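Arylesterase (Agrobacterium tumefaciens, PDB 3DCI) probably hydrolyses ester bonds as a member of the SGNH (GDSL-like) hydrolase family, and carries a bound zinc ion. Local coordinates at residues Val94-His99 with Glu137-Lys142. Sequence-based numbering, arbitrary orientation.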
# COMPACT_ATOMS: atom_id res chain seq x y z
N VAL A 94 10.44 -7.67 8.79
CA VAL A 94 11.28 -6.65 9.45
C VAL A 94 11.99 -7.22 10.69
O VAL A 94 13.17 -6.94 10.95
CB VAL A 94 10.41 -5.45 9.87
CG1 VAL A 94 11.15 -4.49 10.84
CG2 VAL A 94 9.88 -4.71 8.63
N ALA A 95 11.24 -7.99 11.47
CA ALA A 95 11.79 -8.66 12.64
C ALA A 95 12.94 -9.60 12.29
O ALA A 95 13.94 -9.69 13.03
CB ALA A 95 10.67 -9.43 13.42
N LEU A 96 12.75 -10.38 11.23
CA LEU A 96 13.80 -11.30 10.77
C LEU A 96 15.04 -10.52 10.36
O LEU A 96 16.13 -10.87 10.73
CB LEU A 96 13.32 -12.18 9.65
CG LEU A 96 12.22 -13.21 9.97
CD1 LEU A 96 11.72 -13.83 8.67
CD2 LEU A 96 12.68 -14.27 10.95
N SER A 97 14.87 -9.42 9.64
CA SER A 97 16.04 -8.64 9.24
C SER A 97 16.73 -7.96 10.44
O SER A 97 17.95 -7.89 10.51
CB SER A 97 15.65 -7.60 8.22
OG SER A 97 16.75 -6.75 7.92
N CYS A 98 15.95 -7.45 11.38
CA CYS A 98 16.51 -6.74 12.51
C CYS A 98 17.31 -7.67 13.43
O CYS A 98 18.27 -7.24 14.08
CB CYS A 98 15.42 -6.06 13.32
SG CYS A 98 14.85 -4.52 12.58
N HIS A 99 16.88 -8.92 13.51
CA HIS A 99 17.40 -9.80 14.55
C HIS A 99 18.18 -10.99 14.02
O HIS A 99 18.81 -11.69 14.80
CB HIS A 99 16.27 -10.24 15.47
CG HIS A 99 15.60 -9.10 16.14
ND1 HIS A 99 16.27 -8.27 17.02
CD2 HIS A 99 14.35 -8.58 16.01
CE1 HIS A 99 15.45 -7.31 17.42
NE2 HIS A 99 14.28 -7.47 16.82
N GLU A 137 11.13 -19.79 6.44
CA GLU A 137 11.89 -20.78 5.68
C GLU A 137 12.72 -20.17 4.55
O GLU A 137 13.86 -20.56 4.30
CB GLU A 137 10.98 -21.88 5.09
CG GLU A 137 10.31 -22.81 6.13
CD GLU A 137 9.07 -23.59 5.57
OE1 GLU A 137 8.82 -23.51 4.33
OE2 GLU A 137 8.35 -24.27 6.36
N THR A 138 12.13 -19.22 3.83
CA THR A 138 12.69 -18.78 2.57
C THR A 138 13.31 -17.38 2.60
O THR A 138 13.83 -16.93 1.58
CB THR A 138 11.60 -18.84 1.49
OG1 THR A 138 10.58 -17.91 1.84
CG2 THR A 138 11.01 -20.24 1.41
N PHE A 139 13.29 -16.70 3.75
CA PHE A 139 13.85 -15.33 3.86
C PHE A 139 15.31 -15.25 3.41
O PHE A 139 16.04 -16.21 3.54
CB PHE A 139 13.74 -14.86 5.29
CG PHE A 139 13.88 -13.36 5.49
CD1 PHE A 139 12.82 -12.52 5.23
CD2 PHE A 139 15.06 -12.82 5.97
CE1 PHE A 139 12.92 -11.17 5.43
CE2 PHE A 139 15.18 -11.46 6.20
CZ PHE A 139 14.10 -10.62 5.92
N ILE A 140 15.74 -14.11 2.89
CA ILE A 140 17.17 -13.92 2.50
C ILE A 140 17.93 -13.49 3.75
O ILE A 140 17.94 -12.31 4.10
CB ILE A 140 17.37 -12.86 1.38
CG1 ILE A 140 16.49 -13.20 0.16
CG2 ILE A 140 18.86 -12.77 0.95
CD1 ILE A 140 16.86 -14.52 -0.54
N TYR A 141 18.50 -14.47 4.43
CA TYR A 141 19.25 -14.24 5.66
C TYR A 141 20.72 -13.89 5.35
O TYR A 141 21.25 -14.24 4.29
CB TYR A 141 19.17 -15.47 6.57
CG TYR A 141 17.77 -15.81 7.09
CD1 TYR A 141 17.16 -15.03 8.06
CD2 TYR A 141 17.08 -16.93 6.64
CE1 TYR A 141 15.89 -15.34 8.55
CE2 TYR A 141 15.82 -17.23 7.10
CZ TYR A 141 15.22 -16.44 8.04
OH TYR A 141 13.96 -16.74 8.50
N LYS A 142 21.34 -13.17 6.28
CA LYS A 142 22.78 -12.91 6.27
C LYS A 142 23.36 -13.62 7.49
O LYS A 142 23.09 -13.20 8.63
CB LYS A 142 23.10 -11.41 6.31
CG LYS A 142 22.47 -10.56 5.21
CD LYS A 142 22.80 -9.10 5.47
CE LYS A 142 22.29 -8.20 4.36
NZ LYS A 142 23.21 -8.23 3.20
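Leu-96 lies along one face of the Phe-139 ring, a CH-pi contact in which its CB stands 4.0 Å from the ring centroid and only 11° off the ring normal. While CB lies over the middle of the ring, the branch end of the leucine reaches back toward the root of the phenylalanine, CD1 of Leu-96 coming 3.8 Å from CD1 of Phe-139, and the two side chains lie head to tail. The side chain of Phe-139 starts out toward the helix, and with CG anti to the backbone N (chi1 -163°) the ring extends along Leu-96 as far as Ser-97; a broad, flat apolar group suits a place where it must meet both the stem and the tip of a leucine. At the far end of the ring the packing passes to Ser-97, whose CB is 4.1 Å from CZ of Phe-139; a small residue here lets the ring come close to the helix backbone.

In the alpha/beta fold of this SGNH-family protein, helices 88-99 and 122-138 precede strands 104-108 and 149-154 of the parallel sheet. The contact joins the last turn of helix 88-99 to the chain leaving helix 122-138, where Phe-139 departs from helical geometry. Pro-83 of a second subunit also packs on Phe-139.

Tyr-141 offers its edge instead: CD2 of Leu-96 lies near the ring plane, 4.1 Å from CE1 of Tyr-141. Both leucine methyls also approach the phenol oxygen, at 3.7 Å from CD1 and CD2 of Leu-96 to OH of Tyr-141. That hydroxyl is hydrogen-bonded to the carbonyl oxygen of Val-136, which lets tyrosine place a polar atom in this buried, largely apolar setting.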